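Local coordinates for fimbrium subunit Fim1C (Bacteroides vulgatus, PDB 4QB7), which probably serves as a component of the fimbrium tip, in surface filaments that mediate cell adhesion and biofilm formation, at residues A[175-180]-A[326-331]; A[183-188]-A[294-299]; A[203-208]-A[216-221]. One frame throughout, in Å; residues are numbered along the deposited sequence.

Overall arrangement
Three strand pairings, nested one within the next, illustrate how a fimbrillin-like chain closes on itself. From the N terminus, residues 175-180 span the end of the long strand 159-178 and the start of the loop after it; 145 residues later they pair with 326-331, so contact 1 closes the widest of the three loops. Within it, contact 2 joins 183-188 to 294-299, and within that, contact 3 folds 203-208 onto 216-221 as a short hairpin. Contacts 1 and 2 lie in two different sheets that touch where P178 and I331 meet I188, their centres about 19 Å apart. Contact 3 belongs to a third, antiparallel sheet, its centre about 34 Å from that of contact 1.

Contact 1: residues A[175-180]-A[326-331]; sequences KVKPDV and TYVLTI. With SO4 (sulfate ion), chain B.
K175 and K177 grip the strand 326-331 through their backbones in a parallel pairing, a short parallel element of a mixed sheet in this fimbrillin-like fold of the transthyretin clan. As parallel geometry requires, each lysine bonds to two different residues opposite: K175 N to Y327 O and K175 O to L329 N, the latter almost straight (179°), then K177 N to L329 O and K177 O to I331 N. A weak fifth bond, D179 N to I331 O at 3.0 Å, continues the pattern where the first strand gives way to loop.

K177 shows what the lysine face does. From CB the chain enters the crowded position between the backbone N and the carbonyl carbon (chi1 57°), and K177 CG thereby comes within 4.0 Å of T330 OG1. K177 CD meets sulfate O4 at 3.6 Å. K177 CE touches T330 OG1 at 3.4 Å and also approaches V328 CG1. K177 NZ donates a hydrogen bond to sulfate O4 at 2.9 Å; this ion, probably from the crystallisation liquor, is bound by A258 N as well.

V176, P178, L329 and I331 occupy the other face, where L329 and I331 also pack on I289 and Y291, respectively, of strand 286-296, in a different sheet. Along its other edge, strand 323-331 pairs with strand 338-346 through backbone bonds of V328 with E341 and T330 with T339. V176 and I331 cross obliquely on the apolar face: V176 CG1, anti to its backbone N, reaches I331 CD1 at 3.5 Å.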
ATOM      1  N   LYS A 175      -9.132  -9.192 -11.469  1.00 40.50           N
ATOM      2  CA  LYS A 175      -9.879  -9.283 -12.715  1.00 39.21           C
ATOM      3  C   LYS A 175     -10.332 -10.728 -12.948  1.00 44.83           C
ATOM      4  O   LYS A 175      -9.570 -11.645 -12.653  1.00 46.36           O
ATOM      5  CB  LYS A 175      -8.983  -8.811 -13.863  1.00 41.72           C
ATOM      6  CG  LYS A 175      -8.661  -7.318 -13.892  1.00 39.59           C
ATOM      7  CD  LYS A 175      -7.936  -7.004 -15.165  1.00 53.09           C
ATOM      8  CE  LYS A 175      -7.638  -5.540 -15.355  1.00 70.15           C
ATOM      9  NZ  LYS A 175      -6.507  -5.354 -16.305  1.00 81.34           N
ATOM     10  N   VAL A 176     -11.557 -10.953 -13.467  1.00 41.10           N
ATOM     11  CA  VAL A 176     -12.083 -12.313 -13.699  1.00 39.46           C
ATOM     12  C   VAL A 176     -12.587 -12.501 -15.132  1.00 43.26           C
ATOM     13  O   VAL A 176     -13.138 -11.578 -15.714  1.00 43.19           O
ATOM     14  CB  VAL A 176     -13.209 -12.697 -12.696  1.00 41.44           C
ATOM     15  CG1 VAL A 176     -13.495 -14.188 -12.743  1.00 40.75           C
ATOM     16  CG2 VAL A 176     -12.874 -12.278 -11.262  1.00 40.21           C
ATOM     17  N   LYS A 177     -12.430 -13.714 -15.691  1.00 40.19           N
ATOM     18  CA  LYS A 177     -12.978 -14.049 -17.013  1.00 39.63           C
ATOM     19  C   LYS A 177     -13.222 -15.553 -17.140  1.00 44.96           C
ATOM     20  O   LYS A 177     -12.456 -16.322 -16.558  1.00 45.60           O
ATOM     21  CB  LYS A 177     -12.057 -13.579 -18.153  1.00 41.16           C
ATOM     22  CG  LYS A 177     -10.652 -14.131 -18.081  1.00 40.59           C
ATOM     23  CD  LYS A 177      -9.869 -13.899 -19.316  1.00 36.87           C
ATOM     24  CE  LYS A 177      -8.437 -14.295 -19.064  1.00 42.19           C
ATOM     25  NZ  LYS A 177      -7.547 -13.861 -20.168  1.00 55.51           N
ATOM     26  N   PRO A 178     -14.211 -16.011 -17.947  1.00 41.52           N
ATOM     27  CA  PRO A 178     -14.321 -17.457 -18.213  1.00 41.10           C
ATOM     28  C   PRO A 178     -13.223 -17.878 -19.213  1.00 45.86           C
ATOM     29  O   PRO A 178     -12.606 -16.991 -19.832  1.00 45.53           O
ATOM     30  CB  PRO A 178     -15.716 -17.576 -18.817  1.00 42.92           C
ATOM     31  CG  PRO A 178     -15.904 -16.289 -19.556  1.00 47.04           C
ATOM     32  CD  PRO A 178     -15.205 -15.246 -18.738  1.00 42.77           C
ATOM     33  N   ASP A 179     -12.945 -19.205 -19.371  1.00 43.03           N
ATOM     34  CA  ASP A 179     -11.880 -19.642 -20.305  1.00 44.16           C
ATOM     35  C   ASP A 179     -12.384 -19.733 -21.759  1.00 47.88           C
ATOM     36  O   ASP A 179     -11.580 -19.844 -22.679  1.00 50.23           O
ATOM     37  CB  ASP A 179     -11.219 -20.978 -19.870  1.00 46.83           C
ATOM     38  CG  ASP A 179     -12.128 -22.194 -19.829  1.00 61.51           C
ATOM     39  OD1 ASP A 179     -13.344 -22.022 -19.568  1.00 64.93           O
ATOM     40  OD2 ASP A 179     -11.611 -23.328 -19.975  1.00 66.70           O
ATOM     41  N   VAL A 180     -13.699 -19.690 -21.955  1.00 43.07           N
ATOM     42  CA  VAL A 180     -14.366 -19.778 -23.259  1.00 42.95           C
ATOM     43  C   VAL A 180     -15.454 -18.710 -23.358  1.00 46.71           C
ATOM     44  O   VAL A 180     -15.947 -18.216 -22.334  1.00 43.65           O
ATOM     45  CB  VAL A 180     -14.980 -21.199 -23.534  1.00 45.64           C
ATOM     46  CG1 VAL A 180     -13.906 -22.265 -23.625  1.00 46.36           C
ATOM     47  CG2 VAL A 180     -16.031 -21.585 -22.500  1.00 44.03           C
ATOM     48  N   THR A 326      -1.741  -7.256  -9.881  1.00 41.86           N
ATOM     49  CA  THR A 326      -3.058  -7.432 -10.504  1.00 41.15           C
ATOM     50  C   THR A 326      -3.229  -8.906 -10.709  1.00 43.63           C
ATOM     51  O   THR A 326      -2.435  -9.507 -11.448  1.00 44.02           O
ATOM     52  CB  THR A 326      -3.234  -6.671 -11.838  1.00 46.31           C
ATOM     53  OG1 THR A 326      -3.009  -5.273 -11.660  1.00 45.97           O
ATOM     54  CG2 THR A 326      -4.609  -6.933 -12.477  1.00 37.38           C
ATOM     55  N   TYR A 327      -4.221  -9.508 -10.052  1.00 38.62           N
ATOM     56  CA  TYR A 327      -4.471 -10.939 -10.242  1.00 37.09           C
ATOM     57  C   TYR A 327      -5.523 -11.140 -11.302  1.00 41.84           C
ATOM     58  O   TYR A 327      -6.593 -10.520 -11.233  1.00 42.08           O
ATOM     59  CB  TYR A 327      -4.911 -11.611  -8.949  1.00 37.03           C
ATOM     60  CG  TYR A 327      -3.945 -11.479  -7.801  1.00 37.28           C
ATOM     61  CD1 TYR A 327      -2.695 -12.093  -7.843  1.00 39.46           C
ATOM     62  CD2 TYR A 327      -4.306 -10.807  -6.637  1.00 37.35           C
ATOM     63  CE1 TYR A 327      -1.790 -11.963  -6.787  1.00 40.39           C
ATOM     64  CE2 TYR A 327      -3.417 -10.690  -5.563  1.00 38.34           C
ATOM     65  CZ  TYR A 327      -2.158 -11.263  -5.648  1.00 44.79           C
ATOM     66  OH  TYR A 327      -1.284 -11.175  -4.590  1.00 44.07           O
ATOM     67  N   VAL A 328      -5.216 -11.966 -12.312  1.00 38.94           N
ATOM     68  CA  VAL A 328      -6.193 -12.293 -13.346  1.00 37.89           C
ATOM     69  C   VAL A 328      -6.601 -13.736 -13.122  1.00 43.48           C
ATOM     70  O   VAL A 328      -5.756 -14.633 -13.180  1.00 44.88           O
ATOM     71  CB  VAL A 328      -5.687 -12.008 -14.776  1.00 40.40           C
ATOM     72  CG1 VAL A 328      -6.742 -12.374 -15.823  1.00 38.33           C
ATOM     73  CG2 VAL A 328      -5.257 -10.545 -14.912  1.00 39.39           C
ATOM     74  N   LEU A 329      -7.887 -13.941 -12.812  1.00 40.80           N
ATOM     75  CA  LEU A 329      -8.525 -15.244 -12.533  1.00 40.88           C
ATOM     76  C   LEU A 329      -9.316 -15.740 -13.724  1.00 44.51           C
ATOM     77  O   LEU A 329     -10.215 -15.029 -14.208  1.00 42.75           O
ATOM     78  CB  LEU A 329      -9.498 -15.127 -11.340  1.00 40.43           C
ATOM     79  CG  LEU A 329      -8.998 -15.131  -9.914  1.00 44.74           C
ATOM     80  CD1 LEU A 329      -7.875 -14.105  -9.675  1.00 44.52           C
ATOM     81  CD2 LEU A 329     -10.145 -14.859  -9.003  1.00 47.09           C
ATOM     82  N   THR A 330      -8.984 -16.959 -14.199  1.00 41.35           N
ATOM     83  CA  THR A 330      -9.676 -17.587 -15.307  1.00 40.85           C
ATOM     84  C   THR A 330     -10.513 -18.722 -14.750  1.00 46.40           C
ATOM     85  O   THR A 330      -9.972 -19.686 -14.214  1.00 46.73           O
ATOM     86  CB  THR A 330      -8.708 -18.052 -16.422  1.00 44.83           C
ATOM     87  OG1 THR A 330      -7.977 -16.934 -16.915  1.00 41.92           O
ATOM     88  CG2 THR A 330      -9.445 -18.700 -17.589  1.00 41.21           C
ATOM     89  N   ILE A 331     -11.837 -18.594 -14.853  1.00 43.49           N
ATOM     90  CA  ILE A 331     -12.745 -19.642 -14.408  1.00 42.74           C
ATOM     91  C   ILE A 331     -12.863 -20.655 -15.543  1.00 48.72           C
ATOM     92  O   ILE A 331     -13.289 -20.292 -16.635  1.00 47.80           O
ATOM     93  CB  ILE A 331     -14.106 -19.063 -13.968  1.00 43.72           C
ATOM     94  CG1 ILE A 331     -13.918 -17.950 -12.897  1.00 42.49           C
ATOM     95  CG2 ILE A 331     -14.989 -20.200 -13.475  1.00 43.46           C
ATOM     96  CD1 ILE A 331     -15.168 -17.249 -12.508  1.00 41.02           C
TER
HETATM   97  S   SO4 B 401      -6.539 -10.191 -19.579  0.70 59.59           S
HETATM   98  O1  SO4 B 401      -6.490  -9.397 -20.803  0.70 62.59           O
HETATM   99  O2  SO4 B 401      -5.327 -11.012 -19.430  0.70 57.89           O
HETATM  100  O3  SO4 B 401      -6.648  -9.280 -18.430  0.70 60.47           O
HETATM  101  O4  SO4 B 401      -7.712 -11.049 -19.703  0.70 59.14           O

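Contact 2: residues A[183-188]-A[294-299]; sequences GTDTKI and VTKVTD
K187 and V294 form an antiparallel hydrogen-bonded pair, the short strand axes 4.8 Å apart at 160°. K187 N reaches V294 O and V294 N reaches K187 O, each at 2.8 Å. One step along, T186 and T295 make the non-hydrogen-bonded pair. Beyond it D185, still in the loop, adds a further backbone bond: K296 N donates to D185 O at 2.8 Å, while T295 CA comes up to the same oxygen in a CA-H...O contact.

On the threonine face the two hydroxyls meet: T186 OG1 and T295 OG1 are hydrogen-bonded at 3.2 Å, each oxygen anti to its own carbonyl carbon, and the two side chains cross at a slant. D185 lies against the stem of K296, its OD2 4.0 Å from K296 CB. The charges do not touch, since D185 OD1 and K296 NZ stay 5.2 Å apart, although a weak electrostatic attraction is possible. On the other face, V294 also packs on N302 and T304 of strand 301-313.

Strand 286-296 thus pairs with 186-196 on one side and 301-313 on the other within an antiparallel sheet, and the chain turns a corner at V297, in keeping with a transthyretin-clan fold.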
ATOM      1  N   GLY A 183     -21.304 -17.374 -25.079  1.00 44.71           N
ATOM      2  CA  GLY A 183     -22.402 -17.184 -26.013  1.00 44.76           C
ATOM      3  C   GLY A 183     -23.310 -16.066 -25.553  1.00 48.85           C
ATOM      4  O   GLY A 183     -22.877 -15.189 -24.804  1.00 49.54           O
ATOM      5  N   THR A 184     -24.565 -16.082 -25.991  1.00 44.47           N
ATOM      6  CA  THR A 184     -25.476 -14.988 -25.706  1.00 44.05           C
ATOM      7  C   THR A 184     -26.390 -15.259 -24.510  1.00 49.16           C
ATOM      8  O   THR A 184     -26.883 -14.312 -23.896  1.00 49.62           O
ATOM      9  CB  THR A 184     -26.325 -14.690 -26.966  1.00 51.50           C
ATOM     10  OG1 THR A 184     -27.066 -15.851 -27.375  1.00 53.79           O
ATOM     11  CG2 THR A 184     -25.498 -14.161 -28.124  1.00 42.64           C
ATOM     12  N   ASP A 185     -26.610 -16.538 -24.179  1.00 45.12           N
ATOM     13  CA  ASP A 185     -27.575 -16.976 -23.178  1.00 42.73           C
ATOM     14  C   ASP A 185     -27.003 -17.326 -21.795  1.00 45.15           C
ATOM     15  O   ASP A 185     -27.770 -17.789 -20.936  1.00 44.39           O
ATOM     16  CB  ASP A 185     -28.329 -18.175 -23.740  1.00 43.48           C
ATOM     17  CG  ASP A 185     -29.494 -17.789 -24.639  1.00 55.44           C
ATOM     18  OD1 ASP A 185     -29.430 -16.680 -25.267  1.00 54.86           O
ATOM     19  OD2 ASP A 185     -30.486 -18.586 -24.713  1.00 62.30           O
ATOM     20  N   THR A 186     -25.692 -17.097 -21.570  1.00 38.74           N
ATOM     21  CA  THR A 186     -25.052 -17.388 -20.294  1.00 37.13           C
ATOM     22  C   THR A 186     -24.138 -16.233 -19.909  1.00 42.07           C
ATOM     23  O   THR A 186     -23.423 -15.678 -20.776  1.00 41.23           O
ATOM     24  CB  THR A 186     -24.316 -18.730 -20.351  1.00 43.37           C
ATOM     25  OG1 THR A 186     -25.293 -19.760 -20.505  1.00 51.28           O
ATOM     26  CG2 THR A 186     -23.510 -19.020 -19.101  1.00 36.50           C
ATOM     27  N   LYS A 187     -24.204 -15.836 -18.601  1.00 38.44           N
ATOM     28  CA  LYS A 187     -23.363 -14.771 -18.053  1.00 38.59           C
ATOM     29  C   LYS A 187     -22.804 -15.206 -16.696  1.00 42.38           C
ATOM     30  O   LYS A 187     -23.358 -16.108 -16.067  1.00 41.09           O
ATOM     31  CB  LYS A 187     -24.145 -13.437 -17.976  1.00 41.90           C
ATOM     32  CG  LYS A 187     -24.583 -12.952 -19.380  1.00 43.73           C
ATOM     33  CD  LYS A 187     -25.192 -11.601 -19.442  1.00 46.54           C
ATOM     34  CE  LYS A 187     -25.610 -11.244 -20.850  1.00 56.21           C
ATOM     35  NZ  LYS A 187     -24.447 -11.103 -21.776  1.00 73.29           N
ATOM     36  N   ILE A 188     -21.654 -14.653 -16.301  1.00 40.64           N
ATOM     37  CA  ILE A 188     -21.040 -14.939 -14.998  1.00 40.79           C
ATOM     38  C   ILE A 188     -21.014 -13.633 -14.229  1.00 43.05           C
ATOM     39  O   ILE A 188     -20.552 -12.611 -14.760  1.00 41.68           O
ATOM     40  CB  ILE A 188     -19.618 -15.591 -15.033  1.00 44.22           C
ATOM     41  CG1 ILE A 188     -19.592 -16.876 -15.806  1.00 45.01           C
ATOM     42  CG2 ILE A 188     -19.060 -15.831 -13.594  1.00 44.13           C
ATOM     43  CD1 ILE A 188     -18.195 -17.414 -15.933  1.00 52.10           C
ATOM     44  N   VAL A 294     -25.392 -17.621 -14.816  1.00 38.63           N
ATOM     45  CA  VAL A 294     -26.803 -17.391 -15.145  1.00 37.59           C
ATOM     46  C   VAL A 294     -27.077 -17.717 -16.585  1.00 43.17           C
ATOM     47  O   VAL A 294     -26.492 -17.095 -17.460  1.00 44.27           O
ATOM     48  CB  VAL A 294     -27.174 -15.911 -14.825  1.00 39.57           C
ATOM     49  CG1 VAL A 294     -28.632 -15.607 -15.158  1.00 39.34           C
ATOM     50  CG2 VAL A 294     -26.863 -15.577 -13.379  1.00 38.14           C
ATOM     51  N   THR A 295     -27.973 -18.679 -16.825  1.00 40.91           N
ATOM     52  CA  THR A 295     -28.412 -19.103 -18.157  1.00 40.90           C
ATOM     53  C   THR A 295     -29.871 -18.666 -18.374  1.00 44.10           C
ATOM     54  O   THR A 295     -30.720 -18.916 -17.523  1.00 42.68           O
ATOM     55  CB  THR A 295     -28.222 -20.616 -18.362  1.00 49.42           C
ATOM     56  OG1 THR A 295     -26.875 -20.988 -18.069  1.00 51.00           O
ATOM     57  CG2 THR A 295     -28.574 -21.068 -19.766  1.00 46.15           C
ATOM     58  N   LYS A 296     -30.154 -18.046 -19.537  1.00 41.47           N
ATOM     59  CA  LYS A 296     -31.483 -17.580 -19.933  1.00 41.30           C
ATOM     60  C   LYS A 296     -32.474 -18.724 -20.124  1.00 48.41           C
ATOM     61  O   LYS A 296     -32.141 -19.734 -20.751  1.00 48.90           O
ATOM     62  CB  LYS A 296     -31.386 -16.773 -21.240  1.00 42.42           C
ATOM     63  CG  LYS A 296     -32.706 -16.282 -21.797  1.00 44.62           C
ATOM     64  CD  LYS A 296     -32.504 -15.324 -22.938  1.00 47.12           C
ATOM     65  CE  LYS A 296     -33.815 -14.912 -23.550  1.00 47.38           C
ATOM     66  NZ  LYS A 296     -33.645 -13.789 -24.498  1.00 63.14           N
ATOM     67  N   VAL A 297     -33.694 -18.552 -19.599  1.00 45.51           N
ATOM     68  CA  VAL A 297     -34.790 -19.476 -19.831  1.00 44.93           C
ATOM     69  C   VAL A 297     -35.819 -18.664 -20.628  1.00 51.12           C
ATOM     70  O   VAL A 297     -36.153 -19.039 -21.750  1.00 52.24           O
ATOM     71  CB  VAL A 297     -35.335 -20.145 -18.557  1.00 48.43           C
ATOM     72  CG1 VAL A 297     -36.614 -20.927 -18.864  1.00 48.29           C
ATOM     73  CG2 VAL A 297     -34.278 -21.074 -17.953  1.00 47.67           C
ATOM     74  N   THR A 298     -36.242 -17.504 -20.091  1.00 46.75           N
ATOM     75  CA  THR A 298     -37.110 -16.540 -20.768  1.00 46.30           C
ATOM     76  C   THR A 298     -36.514 -15.168 -20.474  1.00 53.25           C
ATOM     77  O   THR A 298     -35.483 -15.085 -19.808  1.00 52.70           O
ATOM     78  CB  THR A 298     -38.611 -16.671 -20.390  1.00 46.10           C
ATOM     79  OG1 THR A 298     -38.911 -16.036 -19.143  1.00 51.17           O
ATOM     80  CG2 THR A 298     -39.119 -18.084 -20.408  1.00 35.21           C
ATOM     81  N   ASP A 299     -37.154 -14.091 -20.947  1.00 52.99           N
ATOM     82  CA  ASP A 299     -36.687 -12.720 -20.699  1.00 53.66           C
ATOM     83  C   ASP A 299     -36.807 -12.342 -19.223  1.00 53.21           C
ATOM     84  O   ASP A 299     -36.151 -11.395 -18.786  1.00 52.19           O
ATOM     85  CB  ASP A 299     -37.489 -11.721 -21.545  1.00 57.89           C
ATOM     86  CG  ASP A 299     -37.266 -11.898 -23.032  1.00 88.18           C
ATOM     87  OD1 ASP A 299     -37.781 -12.901 -23.601  1.00 92.92           O
ATOM     88  OD2 ASP A 299     -36.542 -11.061 -23.627  1.00 99.11           O
TER

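Contact 3: residues A[203-208]-A[216-221]; sequences YNKAVY and EAISPD. With SO4 (sulfate ion), chain Q.
The ring of Y203 meets A217 obliquely, A217 CB lying 3.4 Å from Y203 OH, with water 1 over one face, 3.3 Å above the plane and offset toward the rim, and sulfate O4 at the edge, in the plane. Y203 OH donates to sulfate O4 at 2.6 Å. The backbone N of A217 adds weak bonds to the same ion, probably from the crystallisation liquor. The water links the two segments, donating to K205 O at 2.7 Å and accepting from I218 N at 3.1 Å.

Between the two segments the backbone bonds are V207 N to E216 O and E216 N to V207 O, a hydrogen-bonded antiparallel pair. I218 then folds over the first segment: its CG2, anti to the carbonyl carbon, lies 3.7 Å from A206 CA and 3.9 Å from V207 CG2, the valine and isoleucine side chains crossing at about a right angle.

The hairpin of strands 203-209 and 214-217 belongs to a small antiparallel sheet. Strand 123-127 pairs with 203-209 by backbone bonds of A206 with F126 and Y208 with I124, while strand 223-224 pairs through S223 with the backbone of N204 and brings the Y224 ring against that of Y203.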
ATOM      1  N   TYR A 203       1.090  -9.728   8.152  1.00 43.94           N
ATOM      2  CA  TYR A 203       1.051  -8.852   9.316  1.00 44.72           C
ATOM      3  C   TYR A 203      -0.073  -7.851   9.207  1.00 47.11           C
ATOM      4  O   TYR A 203      -0.314  -7.310   8.114  1.00 45.27           O
ATOM      5  CB  TYR A 203       2.370  -8.047   9.468  1.00 46.99           C
ATOM      6  CG  TYR A 203       3.629  -8.835   9.750  1.00 50.28           C
ATOM      7  CD1 TYR A 203       3.613  -9.926  10.611  1.00 53.19           C
ATOM      8  CD2 TYR A 203       4.858  -8.432   9.231  1.00 51.58           C
ATOM      9  CE1 TYR A 203       4.770 -10.647  10.886  1.00 55.27           C
ATOM     10  CE2 TYR A 203       6.026  -9.156   9.491  1.00 53.28           C
ATOM     11  CZ  TYR A 203       5.972 -10.262  10.320  1.00 60.95           C
ATOM     12  OH  TYR A 203       7.095 -11.002  10.595  1.00 63.84           O
ATOM     13  N   ASN A 204      -0.706  -7.530  10.348  1.00 43.29           N
ATOM     14  CA  ASN A 204      -1.679  -6.445  10.363  1.00 42.75           C
ATOM     15  C   ASN A 204      -1.024  -5.258  11.063  1.00 46.86           C
ATOM     16  O   ASN A 204      -1.452  -4.128  10.885  1.00 45.91           O
ATOM     17  CB  ASN A 204      -3.002  -6.847  11.002  1.00 44.77           C
ATOM     18  CG  ASN A 204      -2.929  -7.035  12.474  1.00 63.74           C
ATOM     19  OD1 ASN A 204      -2.031  -7.683  12.993  1.00 55.54           O
ATOM     20  ND2 ASN A 204      -3.828  -6.390  13.175  1.00 62.02           N
ATOM     21  N   LYS A 205       0.044  -5.527  11.835  1.00 44.66           N
ATOM     22  CA  LYS A 205       0.826  -4.536  12.564  1.00 44.11           C
ATOM     23  C   LYS A 205       2.296  -4.937  12.453  1.00 47.63           C
ATOM     24  O   LYS A 205       2.599  -6.115  12.612  1.00 47.12           O
ATOM     25  CB  LYS A 205       0.344  -4.447  14.026  1.00 46.95           C
ATOM     26  CG  LYS A 205       0.636  -3.096  14.666  1.00 62.52           C
ATOM     27  CD  LYS A 205       0.320  -3.068  16.164  1.00 71.80           C
ATOM     28  CE  LYS A 205       0.366  -1.672  16.743  1.00 77.34           C
ATOM     29  NZ  LYS A 205      -0.095  -1.659  18.154  1.00 85.71           N
ATOM     30  N   ALA A 206       3.203  -3.990  12.112  1.00 44.26           N
ATOM     31  CA  ALA A 206       4.632  -4.305  11.932  1.00 43.76           C
ATOM     32  C   ALA A 206       5.542  -3.060  12.069  1.00 48.11           C
ATOM     33  O   ALA A 206       5.053  -1.918  12.049  1.00 48.20           O
ATOM     34  CB  ALA A 206       4.856  -4.970  10.575  1.00 43.56           C
ATOM     35  N   VAL A 207       6.877  -3.285  12.200  1.00 43.72           N
ATOM     36  CA  VAL A 207       7.844  -2.200  12.368  1.00 42.99           C
ATOM     37  C   VAL A 207       8.633  -2.003  11.059  1.00 47.58           C
ATOM     38  O   VAL A 207       9.141  -2.968  10.501  1.00 50.20           O
ATOM     39  CB  VAL A 207       8.770  -2.443  13.604  1.00 46.36           C
ATOM     40  CG1 VAL A 207       9.813  -1.330  13.777  1.00 44.84           C
ATOM     41  CG2 VAL A 207       7.946  -2.597  14.881  1.00 46.67           C
ATOM     42  N   TYR A 208       8.657  -0.772  10.545  1.00 40.91           N
ATOM     43  CA  TYR A 208       9.411  -0.384   9.354  1.00 39.29           C
ATOM     44  C   TYR A 208      10.671   0.319   9.836  1.00 46.70           C
ATOM     45  O   TYR A 208      10.589   1.274  10.617  1.00 46.42           O
ATOM     46  CB  TYR A 208       8.589   0.520   8.399  1.00 37.50           C
ATOM     47  CG  TYR A 208       9.419   1.094   7.268  1.00 37.27           C
ATOM     48  CD1 TYR A 208       9.669   0.357   6.109  1.00 37.86           C
ATOM     49  CD2 TYR A 208       9.976   2.368   7.361  1.00 38.35           C
ATOM     50  CE1 TYR A 208      10.479   0.865   5.088  1.00 36.56           C
ATOM     51  CE2 TYR A 208      10.808   2.873   6.360  1.00 37.89           C
ATOM     52  CZ  TYR A 208      11.058   2.120   5.230  1.00 40.28           C
ATOM     53  OH  TYR A 208      11.883   2.649   4.272  1.00 41.72           O
ATOM     54  N   GLU A 216       9.833  -5.574   9.759  1.00 50.16           N
ATOM     55  CA  GLU A 216      10.028  -6.682  10.677  1.00 50.01           C
ATOM     56  C   GLU A 216       8.769  -6.797  11.574  1.00 55.26           C
ATOM     57  O   GLU A 216       7.941  -5.889  11.576  1.00 54.39           O
ATOM     58  CB  GLU A 216      11.331  -6.542  11.462  1.00 51.53           C
ATOM     59  CG  GLU A 216      11.436  -5.280  12.290  1.00 62.27           C
ATOM     60  CD  GLU A 216      12.522  -5.327  13.343  1.00 75.80           C
ATOM     61  OE1 GLU A 216      13.633  -5.802  13.020  1.00 64.56           O
ATOM     62  OE2 GLU A 216      12.259  -4.907  14.493  1.00 64.91           O
ATOM     63  N   ALA A 217       8.599  -7.921  12.284  1.00 54.69           N
ATOM     64  CA  ALA A 217       7.440  -8.138  13.157  1.00 55.11           C
ATOM     65  C   ALA A 217       7.481  -7.224  14.360  1.00 60.87           C
ATOM     66  O   ALA A 217       8.564  -6.772  14.749  1.00 59.49           O
ATOM     67  CB  ALA A 217       7.405  -9.580  13.627  1.00 56.30           C
ATOM     68  N   ILE A 218       6.310  -6.995  14.993  1.00 59.59           N
ATOM     69  CA  ILE A 218       6.284  -6.231  16.239  1.00 60.63           C
ATOM     70  C   ILE A 218       6.835  -7.161  17.362  1.00 69.00           C
ATOM     71  O   ILE A 218       6.822  -8.383  17.222  1.00 69.11           O
ATOM     72  CB  ILE A 218       4.924  -5.555  16.591  1.00 62.06           C
ATOM     73  CG1 ILE A 218       3.766  -6.526  16.664  1.00 62.80           C
ATOM     74  CG2 ILE A 218       4.624  -4.397  15.672  1.00 58.58           C
ATOM     75  CD1 ILE A 218       2.766  -6.158  17.730  1.00 73.86           C
ATOM     76  N   SER A 219       7.417  -6.569  18.399  1.00 69.79           N
ATOM     77  CA  SER A 219       8.017  -7.294  19.523  1.00 72.39           C
ATOM     78  C   SER A 219       7.202  -7.118  20.815  1.00 77.66           C
ATOM     79  O   SER A 219       6.628  -6.046  21.035  1.00 76.94           O
ATOM     80  CB  SER A 219       9.452  -6.831  19.749  1.00 77.86           C
ATOM     81  OG  SER A 219      10.344  -7.564  18.925  1.00 91.91           O
ATOM     82  N   PRO A 220       7.124  -8.147  21.687  1.00 76.11           N
ATOM     83  CA  PRO A 220       7.769  -9.472  21.593  1.00 76.41           C
ATOM     84  C   PRO A 220       7.031 -10.471  20.700  1.00 77.37           C
ATOM     85  O   PRO A 220       7.633 -11.475  20.311  1.00 77.26           O
ATOM     86  CB  PRO A 220       7.765  -9.951  23.049  1.00 80.23           C
ATOM     87  CG  PRO A 220       6.520  -9.344  23.633  1.00 85.14           C
ATOM     88  CD  PRO A 220       6.373  -7.999  22.953  1.00 79.12           C
ATOM     89  N   ASP A 221       5.746 -10.208  20.383  1.00 71.27           N
ATOM     90  CA  ASP A 221       4.933 -11.132  19.589  1.00 69.90           C
ATOM     91  C   ASP A 221       4.385 -10.502  18.326  1.00 70.06           C
ATOM     92  O   ASP A 221       3.701  -9.469  18.390  1.00 69.86           O
ATOM     93  CB  ASP A 221       3.759 -11.667  20.417  1.00 72.59           C
ATOM     94  CG  ASP A 221       4.146 -12.243  21.759  1.00 84.90           C
ATOM     95  OD1 ASP A 221       4.828 -13.300  21.779  1.00 84.59           O
ATOM     96  OD2 ASP A 221       3.754 -11.649  22.792  1.00 93.64           O
TER
HETATM   97  S   SO4 Q 416      10.703 -10.642  10.730  0.70 94.05           S
HETATM   98  O1  SO4 Q 416      10.805 -12.005  10.182  0.70 95.15           O
HETATM   99  O2  SO4 Q 416      10.625 -10.675  12.199  0.70 91.65           O
HETATM  100  O3  SO4 Q 416      11.882  -9.872  10.319  0.70 95.41           O
HETATM  101  O4  SO4 Q 416       9.508 -10.014  10.176  0.70 94.04           O
HETATM  102  O   HOH W   1       3.943  -8.250  13.429  1.00 55.70           O